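Local coordinates for hypothetical protein ebhA (Staphylococcus aureus, PDB 2DGJ), which probably mediates adhesion to extracellular matrix as part of a giant cell wall-associated protein, this piece forming two tandem FIVAR-GA repeat units of its rod, at residues Asn92-Gln98 and Lys172-Thr178; Lys76-Lys81 and Thr110-Val115; Asn87-Leu91 and Ala122-Asp126. Residues are numbered along the deposited sequence.

Contacts 2 and 3 join the same two helices, 73-88 and 112-135, of one GA-module three-helix bundle, with centres about 16 Å apart. Contact 2 lies near the start of both helices, at the surface, and meets through aliphatic side chains; contact 3, around the turn Leu-88 to Leu-91, combines buried Leu-91 and Ala-122 with an asparagine pair. Contact 1 differs in kind: it brings the connection into helix 96-108 against a loop of the following FIVAR repeat, mainly through backbone carbonyls. Contacts 1 and 3, both partly buried, touch, Asp-126 OD1 accepting from His-93 N at 2.9 Å, whereas contacts 1 and 2 stay about 12 Å apart at their nearest atoms.

Contact 1: Asn92-Gln98 and Lys172-Thr178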
ATOM      1  N   ASN A  92       3.740  15.547 -15.093  1.00 17.47           N
ATOM      2  CA  ASN A  92       3.734  16.441 -16.254  1.00 17.68           C
ATOM      3  C   ASN A  92       2.833  16.030 -17.420  1.00 17.69           C
ATOM      4  O   ASN A  92       2.849  16.679 -18.463  1.00 17.91           O
ATOM      5  CB  ASN A  92       5.155  16.581 -16.813  1.00 18.00           C
ATOM      6  CG  ASN A  92       6.211  16.682 -15.733  1.00 18.36           C
ATOM      7  OD1 ASN A  92       6.210  17.613 -14.928  1.00 18.58           O
ATOM      8  ND2 ASN A  92       7.133  15.721 -15.715  1.00 18.50           N
ATOM      9  N   HIS A  93       2.038  14.981 -17.264  1.00 17.52           N
ATOM     10  CA  HIS A  93       1.212  14.544 -18.383  1.00 17.31           C
ATOM     11  C   HIS A  93      -0.294  14.653 -18.230  1.00 17.13           C
ATOM     12  O   HIS A  93      -1.004  14.761 -19.229  1.00 17.22           O
ATOM     13  CB  HIS A  93       1.616  13.119 -18.747  1.00 17.42           C
ATOM     14  CG  HIS A  93       3.089  12.964 -18.956  1.00 17.30           C
ATOM     15  ND1 HIS A  93       3.742  13.444 -20.071  1.00 17.43           N
ATOM     16  CD2 HIS A  93       4.050  12.437 -18.157  1.00 17.41           C
ATOM     17  CE1 HIS A  93       5.031  13.222 -19.955  1.00 17.40           C
ATOM     18  NE2 HIS A  93       5.255  12.613 -18.800  1.00 17.59           N
ATOM     19  N   ILE A  94      -0.795  14.626 -16.998  1.00 16.86           N
ATOM     20  CA  ILE A  94      -2.232  14.745 -16.788  1.00 16.68           C
ATOM     21  C   ILE A  94      -2.715  16.134 -17.212  1.00 16.58           C
ATOM     22  O   ILE A  94      -1.951  17.102 -17.182  1.00 16.56           O
ATOM     23  CB  ILE A  94      -2.612  14.523 -15.310  1.00 16.46           C
ATOM     24  CG1 ILE A  94      -1.867  15.526 -14.426  1.00 16.51           C
ATOM     25  CG2 ILE A  94      -2.293  13.097 -14.901  1.00 16.43           C
ATOM     26  CD1 ILE A  94      -2.266  15.474 -12.967  1.00 16.44           C
ATOM     27  N   THR A  95      -3.981  16.234 -17.608  1.00 16.43           N
ATOM     28  CA  THR A  95      -4.545  17.512 -18.031  1.00 16.25           C
ATOM     29  C   THR A  95      -4.959  18.295 -16.790  1.00 16.20           C
ATOM     30  O   THR A  95      -5.062  17.727 -15.696  1.00 16.17           O
ATOM     31  CB  THR A  95      -5.783  17.309 -18.929  1.00 16.19           C
ATOM     32  OG1 THR A  95      -6.797  16.620 -18.189  1.00 16.18           O
ATOM     33  CG2 THR A  95      -5.425  16.489 -20.171  1.00 16.09           C
ATOM     34  N   ASN A  96      -5.197  19.592 -16.956  1.00 16.08           N
ATOM     35  CA  ASN A  96      -5.593  20.431 -15.836  1.00 15.97           C
ATOM     36  C   ASN A  96      -6.842  19.879 -15.158  1.00 15.85           C
ATOM     37  O   ASN A  96      -6.934  19.864 -13.934  1.00 15.62           O
ATOM     38  CB  ASN A  96      -5.846  21.865 -16.303  1.00 15.91           C
ATOM     39  CG  ASN A  96      -4.600  22.519 -16.876  1.00 15.84           C
ATOM     40  OD1 ASN A  96      -3.501  22.341 -16.355  1.00 15.79           O
ATOM     41  ND2 ASN A  96      -4.770  23.297 -17.940  1.00 15.92           N
ATOM     42  N   ALA A  97      -7.795  19.416 -15.959  1.00 15.92           N
ATOM     43  CA  ALA A  97      -9.033  18.865 -15.421  1.00 16.15           C
ATOM     44  C   ALA A  97      -8.739  17.639 -14.570  1.00 16.32           C
ATOM     45  O   ALA A  97      -9.345  17.445 -13.514  1.00 16.36           O
ATOM     46  CB  ALA A  97      -9.983  18.498 -16.555  1.00 16.14           C
ATOM     47  N   GLN A  98      -7.808  16.812 -15.037  1.00 16.47           N
ATOM     48  CA  GLN A  98      -7.445  15.606 -14.309  1.00 16.74           C
ATOM     49  C   GLN A  98      -6.725  16.002 -13.032  1.00 16.95           C
ATOM     50  O   GLN A  98      -6.934  15.398 -11.980  1.00 16.93           O
ATOM     51  CB  GLN A  98      -6.532  14.712 -15.156  1.00 16.72           C
ATOM     52  CG  GLN A  98      -7.142  14.252 -16.466  1.00 16.66           C
ATOM     53  CD  GLN A  98      -6.226  13.326 -17.253  1.00 16.65           C
ATOM     54  OE1 GLN A  98      -5.048  13.621 -17.451  1.00 16.42           O
ATOM     55  NE2 GLN A  98      -6.769  12.205 -17.716  1.00 16.67           N
ATOM     56  N   LYS A 172      -3.758  19.523 -22.324  1.00 19.30           N
ATOM     57  CA  LYS A 172      -3.826  19.862 -20.909  1.00 19.55           C
ATOM     58  C   LYS A 172      -4.808  20.989 -20.601  1.00 19.71           C
ATOM     59  O   LYS A 172      -5.437  21.002 -19.540  1.00 19.74           O
ATOM     60  CB  LYS A 172      -2.432  20.240 -20.398  1.00 19.53           C
ATOM     61  CG  LYS A 172      -1.394  19.137 -20.506  1.00 19.54           C
ATOM     62  CD  LYS A 172      -0.068  19.580 -19.918  1.00 19.67           C
ATOM     63  CE  LYS A 172       0.982  18.500 -20.054  1.00 19.93           C
ATOM     64  NZ  LYS A 172       2.295  18.930 -19.500  1.00 20.20           N
ATOM     65  N   GLN A 173      -4.942  21.932 -21.528  1.00 19.79           N
ATOM     66  CA  GLN A 173      -5.834  23.063 -21.319  1.00 19.95           C
ATOM     67  C   GLN A 173      -7.311  22.759 -21.507  1.00 19.81           C
ATOM     68  O   GLN A 173      -8.153  23.277 -20.770  1.00 19.80           O
ATOM     69  CB  GLN A 173      -5.455  24.222 -22.244  1.00 20.41           C
ATOM     70  CG  GLN A 173      -4.313  25.093 -21.734  1.00 21.24           C
ATOM     71  CD  GLN A 173      -4.131  26.359 -22.562  1.00 21.82           C
ATOM     72  OE1 GLN A 173      -3.730  26.305 -23.727  1.00 22.03           O
ATOM     73  NE2 GLN A 173      -4.432  27.506 -21.963  1.00 22.29           N
ATOM     74  N   THR A 174      -7.633  21.927 -22.494  1.00 19.69           N
ATOM     75  CA  THR A 174      -9.032  21.620 -22.775  1.00 19.61           C
ATOM     76  C   THR A 174      -9.421  20.165 -22.568  1.00 19.57           C
ATOM     77  O   THR A 174     -10.604  19.833 -22.595  1.00 19.44           O
ATOM     78  CB  THR A 174      -9.411  22.029 -24.221  1.00 19.58           C
ATOM     79  OG1 THR A 174      -8.641  21.269 -25.160  1.00 19.52           O
ATOM     80  CG2 THR A 174      -9.136  23.506 -24.434  1.00 19.48           C
ATOM     81  N   GLY A 175      -8.432  19.301 -22.366  1.00 19.68           N
ATOM     82  CA  GLY A 175      -8.719  17.894 -22.152  1.00 19.69           C
ATOM     83  C   GLY A 175      -9.457  17.680 -20.850  1.00 19.76           C
ATOM     84  O   GLY A 175      -9.043  18.201 -19.815  1.00 19.91           O
ATOM     85  N   GLY A 176     -10.545  16.914 -20.889  1.00 19.77           N
ATOM     86  CA  GLY A 176     -11.327  16.659 -19.690  1.00 19.92           C
ATOM     87  C   GLY A 176     -10.679  15.684 -18.722  1.00 20.09           C
ATOM     88  O   GLY A 176      -9.563  15.217 -18.950  1.00 20.10           O
ATOM     89  N   ASN A 177     -11.382  15.376 -17.633  1.00 20.18           N
ATOM     90  CA  ASN A 177     -10.877  14.454 -16.625  1.00 20.19           C
ATOM     91  C   ASN A 177     -11.076  13.021 -17.098  1.00 20.20           C
ATOM     92  O   ASN A 177     -11.793  12.241 -16.469  1.00 20.07           O
ATOM     93  CB  ASN A 177     -11.615  14.679 -15.300  1.00 20.23           C
ATOM     94  CG  ASN A 177     -11.216  13.679 -14.231  1.00 20.29           C
ATOM     95  OD1 ASN A 177     -10.033  13.458 -13.981  1.00 20.32           O
ATOM     96  ND2 ASN A 177     -12.207  13.074 -13.589  1.00 20.27           N
ATOM     97  N   THR A 178     -10.435  12.686 -18.214  1.00 20.25           N
ATOM     98  CA  THR A 178     -10.540  11.349 -18.792  1.00 20.35           C
ATOM     99  C   THR A 178     -10.087  10.294 -17.790  1.00 20.51           C
ATOM    100  O   THR A 178      -9.155  10.522 -17.014  1.00 20.52           O
ATOM    101  CB  THR A 178      -9.679  11.232 -20.058  1.00 20.27           C
ATOM    102  OG1 THR A 178     -10.039  12.278 -20.966  1.00 20.19           O
ATOM    103  CG2 THR A 178      -9.879   9.872 -20.735  1.00 20.25           C
TER
HETATM  104  O   HOH W   1      -7.891  20.167 -18.730  1.00  7.01           O
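Backbone carbonyls are the main acceptors where the 172-178 loop lies against the start of helix 96-108, an interface burying 499 Å² in total. Lys-172 both donates and accepts. Its side chain, extended from chi2 to chi4, runs back along 92-95 and places NZ 2.5 Å from Asn-92 O, a short hydrogen bond, while its own carbonyl O accepts from Asn-96 N at 3.0 Å and 163°. Further along, Gln-98 NE2 donates to Thr-178 O (3.0 Å).

Within 92-98, Thr-95 is the N-cap and forms a capping box with Gln-98: Thr-95 N donates to Gln-98 OE1 at 2.8 Å, and Gln-98 N returns a weak bond to Thr-95 OG1 at 3.3 Å. The Gln-98 amide group therefore serves the cap through OE1 and the loop through NE2.

Water 1 is a three-way bridge, accepting from Ala-97 N (2.9 Å) and donating to Lys-172 O (2.7 Å) and Gly-175 O (2.5 Å).

Close packing completes the fit. Ala-97 CB is 3.4 Å from Gly-175 O, and an ideal CB on Gly-175 would clash with Thr-95 CG2. Asn-177, centring an inverse gamma turn, has OD1 3.4 Å from Gln-98 CA.

The loop, which links helices 153-170 and 180-194 of the second FIVAR repeat, lies against the N-terminal end of the GA module's middle helix, while Thr-95 and Gln-98 also touch Met-129 on helix 112-135.

Contact 2: Lys76-Lys81 and Thr110-Val115. With SO4 (sulfate ion), chain C; ACY (acetic acid), chain D.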
ATOM      1  N   LYS A  76      -1.309  13.004  10.919  1.00 14.42           N
ATOM      2  CA  LYS A  76      -0.754  12.103   9.915  1.00 14.47           C
ATOM      3  C   LYS A  76      -1.513  12.207   8.604  1.00 14.44           C
ATOM      4  O   LYS A  76      -0.956  11.935   7.540  1.00 14.33           O
ATOM      5  CB  LYS A  76      -0.798  10.656  10.413  1.00 14.61           C
ATOM      6  CG  LYS A  76       0.290  10.315  11.417  1.00 15.08           C
ATOM      7  CD  LYS A  76       1.663  10.314  10.751  1.00 15.39           C
ATOM      8  CE  LYS A  76       2.770   9.911  11.717  1.00 15.68           C
ATOM      9  NZ  LYS A  76       4.108   9.849  11.045  1.00 15.87           N
ATOM     10  N   LEU A  77      -2.788  12.589   8.685  1.00 14.46           N
ATOM     11  CA  LEU A  77      -3.613  12.745   7.494  1.00 14.45           C
ATOM     12  C   LEU A  77      -3.186  13.994   6.741  1.00 14.44           C
ATOM     13  O   LEU A  77      -3.110  13.999   5.518  1.00 14.42           O
ATOM     14  CB  LEU A  77      -5.091  12.860   7.870  1.00 14.50           C
ATOM     15  CG  LEU A  77      -6.072  13.067   6.707  1.00 14.64           C
ATOM     16  CD1 LEU A  77      -6.019  11.877   5.763  1.00 14.57           C
ATOM     17  CD2 LEU A  77      -7.481  13.243   7.254  1.00 14.62           C
ATOM     18  N   ALA A  78      -2.915  15.060   7.483  1.00 14.53           N
ATOM     19  CA  ALA A  78      -2.487  16.319   6.886  1.00 14.65           C
ATOM     20  C   ALA A  78      -1.146  16.111   6.183  1.00 14.68           C
ATOM     21  O   ALA A  78      -0.914  16.616   5.086  1.00 14.74           O
ATOM     22  CB  ALA A  78      -2.358  17.386   7.966  1.00 14.60           C
ATOM     23  N   GLU A  79      -0.273  15.350   6.828  1.00 14.86           N
ATOM     24  CA  GLU A  79       1.042  15.050   6.280  1.00 14.97           C
ATOM     25  C   GLU A  79       0.910  14.255   4.987  1.00 14.76           C
ATOM     26  O   GLU A  79       1.551  14.570   3.980  1.00 14.82           O
ATOM     27  CB  GLU A  79       1.862  14.250   7.298  1.00 15.34           C
ATOM     28  CG  GLU A  79       3.108  13.607   6.722  1.00 16.30           C
ATOM     29  CD  GLU A  79       3.960  12.926   7.779  1.00 16.94           C
ATOM     30  OE1 GLU A  79       3.416  12.120   8.568  1.00 17.21           O
ATOM     31  OE2 GLU A  79       5.178  13.195   7.814  1.00 17.60           O
ATOM     32  N   ALA A  80       0.069  13.226   5.016  1.00 14.46           N
ATOM     33  CA  ALA A  80      -0.149  12.381   3.849  1.00 14.28           C
ATOM     34  C   ALA A  80      -0.673  13.206   2.680  1.00 14.15           C
ATOM     35  O   ALA A  80      -0.197  13.070   1.556  1.00 14.17           O
ATOM     36  CB  ALA A  80      -1.130  11.269   4.186  1.00 14.16           C
ATOM     37  N   LYS A  81      -1.656  14.059   2.953  1.00 13.97           N
ATOM     38  CA  LYS A  81      -2.233  14.911   1.921  1.00 13.84           C
ATOM     39  C   LYS A  81      -1.167  15.836   1.354  1.00 13.67           C
ATOM     40  O   LYS A  81      -1.118  16.084   0.152  1.00 13.89           O
ATOM     41  CB  LYS A  81      -3.382  15.739   2.495  1.00 13.92           C
ATOM     42  CG  LYS A  81      -4.604  14.930   2.874  1.00 14.07           C
ATOM     43  CD  LYS A  81      -5.751  15.849   3.255  1.00 14.42           C
ATOM     44  CE  LYS A  81      -7.027  15.068   3.501  1.00 14.61           C
ATOM     45  NZ  LYS A  81      -8.193  15.965   3.747  1.00 15.19           N
ATOM     46  N   THR A 110     -10.415  11.163   3.647  1.00 17.82           N
ATOM     47  CA  THR A 110     -10.550  11.177   5.103  1.00 17.78           C
ATOM     48  C   THR A 110      -9.577  10.258   5.837  1.00 17.77           C
ATOM     49  O   THR A 110      -9.464  10.332   7.061  1.00 17.75           O
ATOM     50  CB  THR A 110     -11.974  10.785   5.533  1.00 17.80           C
ATOM     51  OG1 THR A 110     -12.261   9.460   5.070  1.00 17.83           O
ATOM     52  CG2 THR A 110     -12.996  11.761   4.966  1.00 17.58           C
ATOM     53  N   THR A 111      -8.875   9.396   5.105  1.00 17.67           N
ATOM     54  CA  THR A 111      -7.924   8.483   5.729  1.00 17.67           C
ATOM     55  C   THR A 111      -6.569   8.502   5.025  1.00 17.71           C
ATOM     56  O   THR A 111      -6.467   8.908   3.867  1.00 17.64           O
ATOM     57  CB  THR A 111      -8.449   7.041   5.720  1.00 17.75           C
ATOM     58  OG1 THR A 111      -8.499   6.554   4.373  1.00 17.85           O
ATOM     59  CG2 THR A 111      -9.849   6.989   6.324  1.00 17.65           C
ATOM     60  N   VAL A 112      -5.532   8.065   5.732  1.00 17.80           N
ATOM     61  CA  VAL A 112      -4.192   8.024   5.155  1.00 17.89           C
ATOM     62  C   VAL A 112      -4.180   7.034   3.995  1.00 18.04           C
ATOM     63  O   VAL A 112      -3.518   7.258   2.982  1.00 18.06           O
ATOM     64  CB  VAL A 112      -3.141   7.594   6.199  1.00 17.84           C
ATOM     65  CG1 VAL A 112      -1.783   7.428   5.540  1.00 17.78           C
ATOM     66  CG2 VAL A 112      -3.066   8.632   7.313  1.00 17.80           C
ATOM     67  N   ASP A 113      -4.917   5.935   4.143  1.00 18.20           N
ATOM     68  CA  ASP A 113      -4.993   4.929   3.091  1.00 18.36           C
ATOM     69  C   ASP A 113      -5.673   5.517   1.860  1.00 18.36           C
ATOM     70  O   ASP A 113      -5.271   5.248   0.731  1.00 18.40           O
ATOM     71  CB  ASP A 113      -5.774   3.696   3.559  1.00 18.51           C
ATOM     72  CG  ASP A 113      -5.011   2.878   4.583  1.00 18.81           C
ATOM     73  OD1 ASP A 113      -3.805   2.634   4.367  1.00 18.70           O
ATOM     74  OD2 ASP A 113      -5.619   2.467   5.594  1.00 19.37           O
ATOM     75  N   GLY A 114      -6.705   6.326   2.090  1.00 18.42           N
ATOM     76  CA  GLY A 114      -7.419   6.952   0.994  1.00 18.41           C
ATOM     77  C   GLY A 114      -6.514   7.884   0.207  1.00 18.42           C
ATOM     78  O   GLY A 114      -6.496   7.856  -1.025  1.00 18.56           O
ATOM     79  N   VAL A 115      -5.756   8.710   0.922  1.00 18.38           N
ATOM     80  CA  VAL A 115      -4.839   9.648   0.285  1.00 18.31           C
ATOM     81  C   VAL A 115      -3.847   8.900  -0.595  1.00 18.31           C
ATOM     82  O   VAL A 115      -3.721   9.176  -1.789  1.00 18.38           O
ATOM     83  CB  VAL A 115      -4.052  10.455   1.341  1.00 18.22           C
ATOM     84  CG1 VAL A 115      -3.030  11.348   0.662  1.00 18.16           C
ATOM     85  CG2 VAL A 115      -5.007  11.296   2.168  1.00 18.15           C
TER
HETATM   86  S   SO4 C2002     -11.696   7.811   2.236  1.00 61.30           S
HETATM   87  O1  SO4 C2002     -12.916   8.540   2.624  1.00 61.27           O
HETATM   88  O2  SO4 C2002     -11.839   7.315   0.855  1.00 61.34           O
HETATM   89  O3  SO4 C2002     -10.537   8.725   2.304  1.00 61.27           O
HETATM   90  O4  SO4 C2002     -11.510   6.657   3.139  1.00 61.29           O
HETATM   91  C   ACY D1501      -7.072  19.367   3.936  1.00 37.37           C
HETATM   92  O   ACY D1501      -7.741  18.688   4.681  1.00 37.32           O
HETATM   93  OXT ACY D1501      -5.803  19.662   4.254  1.00 37.36           O
HETATM   94  CH3 ACY D1501      -7.667  19.881   2.651  1.00 37.32           C
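A sulfate ion, probably from the crystallisation liquor, sits at the N-terminal end of helix 112-135: its O3 accepts from Thr-110 N at 2.8 Å and weakly from Thr-111 N at 3.3 Å, and Thr-110 OG1 donates to O1 at 2.7 Å. Thr-111 is the N-cap, its OG1 accepting from Gly-114 N at 2.9 Å. Gly-114 leaves room for the ion: an ideal CB would lie 2.3 Å from sulfate O3.

Across the segments the evidence is for apolar contact between the first and third helices of the GA module's three-helix bundle. Leu-77 (chi1 t, chi2 p) brings CD1 to 3.8 Å from Val-115 CG2 and 3.5 Å from Thr-111 C. One turn on, Ala-80 CB lies 4.1 Å from Val-112 CG1 and 4.0 Å from Val-115 CG1.

Lys-81 CG packs 3.7 Å from Val-115 CG2, and its NZ donates to Asn-107 O and, at 2.9 Å, to O of an acetic acid molecule.

Contact 3: Asn87-Leu91 and Ala122-Asp126; sequences NLGTL and ANTLD
Leu-91 points its CA-to-CB bond at helix 112-135 and overlaps Ala-122, its CD2 lying 3.8 Å from Ala-122 CB and 3.5 Å from Ala-122 O; chi1 is m (-77°) and chi2 is off-rotamer at 28°. Its CB lies 3.3 Å from Asp-126 OD1. Residues 122-126 are helical, as are Asn-87 and Leu-88, and Leu-88 to Leu-91 form a type I beta turn, with Leu-91 N 3.2 Å from Leu-88 O. Asn-87 O accepts from Thr-90 N (2.9 Å) and Thr-90 OG1 (2.6 Å). The CA register pairs Leu-88 with Ala-122 (6.9 Å) and Leu-91 with Asp-126 (6.1 Å).

Asn-87 (chi1 t, chi2 80°) meets Asn-123 (chi1 m, chi2 81°): Asn-87 ND2 gives Asn-123 OD1 a weak hydrogen bond of 2.9 Å and 129°. Water 2 closes the pair, donating to Asn-87 OD1 at 2.9 Å and accepting weakly from Asn-123 ND2 at 2.6 Å.

The first helix and its turn pack on the third of a GA three-helix bundle. Helix 96-108 packs on one side, its Leu-102 touching Leu-88 and Ala-122; Val-183 of helix 180-194 meets Leu-125, Gln-27 of the second subunit donates to Thr-124 O, and Asp-126 OD1 accepts from His-93 N.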
ATOM      1  N   ASN A  87       3.567  15.235  -4.697  1.00 13.17           N
ATOM      2  CA  ASN A  87       3.734  14.253  -5.762  1.00 13.41           C
ATOM      3  C   ASN A  87       2.897  14.621  -6.984  1.00 13.60           C
ATOM      4  O   ASN A  87       3.360  14.523  -8.115  1.00 13.60           O
ATOM      5  CB  ASN A  87       3.310  12.868  -5.274  1.00 13.43           C
ATOM      6  CG  ASN A  87       3.513  11.795  -6.328  1.00 13.53           C
ATOM      7  OD1 ASN A  87       4.622  11.300  -6.522  1.00 13.86           O
ATOM      8  ND2 ASN A  87       2.443  11.442  -7.030  1.00 13.37           N
ATOM      9  N   LEU A  88       1.658  15.036  -6.754  1.00 13.81           N
ATOM     10  CA  LEU A  88       0.758  15.414  -7.841  1.00 14.07           C
ATOM     11  C   LEU A  88       1.364  16.471  -8.760  1.00 14.33           C
ATOM     12  O   LEU A  88       1.179  16.434  -9.981  1.00 14.32           O
ATOM     13  CB  LEU A  88      -0.559  15.936  -7.259  1.00 13.95           C
ATOM     14  CG  LEU A  88      -1.618  16.410  -8.258  1.00 13.95           C
ATOM     15  CD1 LEU A  88      -2.041  15.252  -9.134  1.00 14.01           C
ATOM     16  CD2 LEU A  88      -2.815  16.969  -7.510  1.00 13.91           C
ATOM     17  N   GLY A  89       2.093  17.412  -8.169  1.00 14.61           N
ATOM     18  CA  GLY A  89       2.700  18.474  -8.950  1.00 15.04           C
ATOM     19  C   GLY A  89       3.853  18.051  -9.840  1.00 15.44           C
ATOM     20  O   GLY A  89       4.330  18.850 -10.642  1.00 15.51           O
ATOM     21  N   THR A  90       4.301  16.808  -9.709  1.00 15.84           N
ATOM     22  CA  THR A  90       5.408  16.308 -10.524  1.00 16.25           C
ATOM     23  C   THR A  90       4.919  15.525 -11.738  1.00 16.44           C
ATOM     24  O   THR A  90       5.718  15.082 -12.566  1.00 16.57           O
ATOM     25  CB  THR A  90       6.352  15.410  -9.700  1.00 16.36           C
ATOM     26  OG1 THR A  90       5.651  14.232  -9.279  1.00 16.50           O
ATOM     27  CG2 THR A  90       6.850  16.156  -8.476  1.00 16.32           C
ATOM     28  N   LEU A  91       3.606  15.354 -11.837  1.00 16.67           N
ATOM     29  CA  LEU A  91       2.997  14.643 -12.957  1.00 16.96           C
ATOM     30  C   LEU A  91       2.826  15.620 -14.126  1.00 17.25           C
ATOM     31  O   LEU A  91       1.886  16.414 -14.150  1.00 17.41           O
ATOM     32  CB  LEU A  91       1.642  14.067 -12.528  1.00 16.88           C
ATOM     33  CG  LEU A  91       1.639  12.799 -11.660  1.00 16.91           C
ATOM     34  CD1 LEU A  91       2.899  12.697 -10.806  1.00 16.89           C
ATOM     35  CD2 LEU A  91       0.395  12.809 -10.790  1.00 16.86           C
ATOM     36  N   ALA A 122      -3.167   8.644  -9.229  1.00 16.17           N
ATOM     37  CA  ALA A 122      -2.619   9.803  -9.927  1.00 16.01           C
ATOM     38  C   ALA A 122      -1.379   9.429 -10.740  1.00 15.99           C
ATOM     39  O   ALA A 122      -1.207   9.880 -11.875  1.00 16.00           O
ATOM     40  CB  ALA A 122      -2.275  10.894  -8.924  1.00 15.77           C
ATOM     41  N   ASN A 123      -0.509   8.609 -10.153  1.00 15.95           N
ATOM     42  CA  ASN A 123       0.703   8.179 -10.840  1.00 15.94           C
ATOM     43  C   ASN A 123       0.367   7.232 -11.983  1.00 15.86           C
ATOM     44  O   ASN A 123       0.975   7.291 -13.044  1.00 15.87           O
ATOM     45  CB  ASN A 123       1.665   7.484  -9.874  1.00 16.13           C
ATOM     46  CG  ASN A 123       2.255   8.432  -8.855  1.00 16.18           C
ATOM     47  OD1 ASN A 123       1.626   8.754  -7.853  1.00 16.54           O
ATOM     48  ND2 ASN A 123       3.473   8.892  -9.115  1.00 16.28           N
ATOM     49  N   THR A 124      -0.598   6.350 -11.750  1.00 15.85           N
ATOM     50  CA  THR A 124      -1.020   5.402 -12.777  1.00 15.80           C
ATOM     51  C   THR A 124      -1.611   6.149 -13.980  1.00 15.72           C
ATOM     52  O   THR A 124      -1.244   5.889 -15.131  1.00 15.69           O
ATOM     53  CB  THR A 124      -2.083   4.434 -12.224  1.00 15.73           C
ATOM     54  OG1 THR A 124      -1.523   3.656 -11.160  1.00 15.68           O
ATOM     55  CG2 THR A 124      -2.578   3.508 -13.316  1.00 15.77           C
ATOM     56  N   LEU A 125      -2.525   7.076 -13.706  1.00 15.54           N
ATOM     57  CA  LEU A 125      -3.171   7.860 -14.757  1.00 15.52           C
ATOM     58  C   LEU A 125      -2.119   8.628 -15.548  1.00 15.60           C
ATOM     59  O   LEU A 125      -2.133   8.631 -16.775  1.00 15.55           O
ATOM     60  CB  LEU A 125      -4.174   8.842 -14.151  1.00 15.37           C
ATOM     61  CG  LEU A 125      -4.992   9.646 -15.163  1.00 15.45           C
ATOM     62  CD1 LEU A 125      -5.943   8.718 -15.911  1.00 15.30           C
ATOM     63  CD2 LEU A 125      -5.763  10.740 -14.438  1.00 15.34           C
ATOM     64  N   ASP A 126      -1.203   9.278 -14.839  1.00 15.68           N
ATOM     65  CA  ASP A 126      -0.138  10.037 -15.484  1.00 15.86           C
ATOM     66  C   ASP A 126       0.709   9.100 -16.341  1.00 16.08           C
ATOM     67  O   ASP A 126       1.144   9.461 -17.433  1.00 15.98           O
ATOM     68  CB  ASP A 126       0.752  10.707 -14.437  1.00 15.76           C
ATOM     69  CG  ASP A 126       1.780  11.635 -15.056  1.00 15.69           C
ATOM     70  OD1 ASP A 126       1.383  12.703 -15.572  1.00 15.62           O
ATOM     71  OD2 ASP A 126       2.982  11.297 -15.039  1.00 15.60           O
TER
HETATM   72  O   HOH W   2       5.859   9.716  -8.605  1.00 22.78           O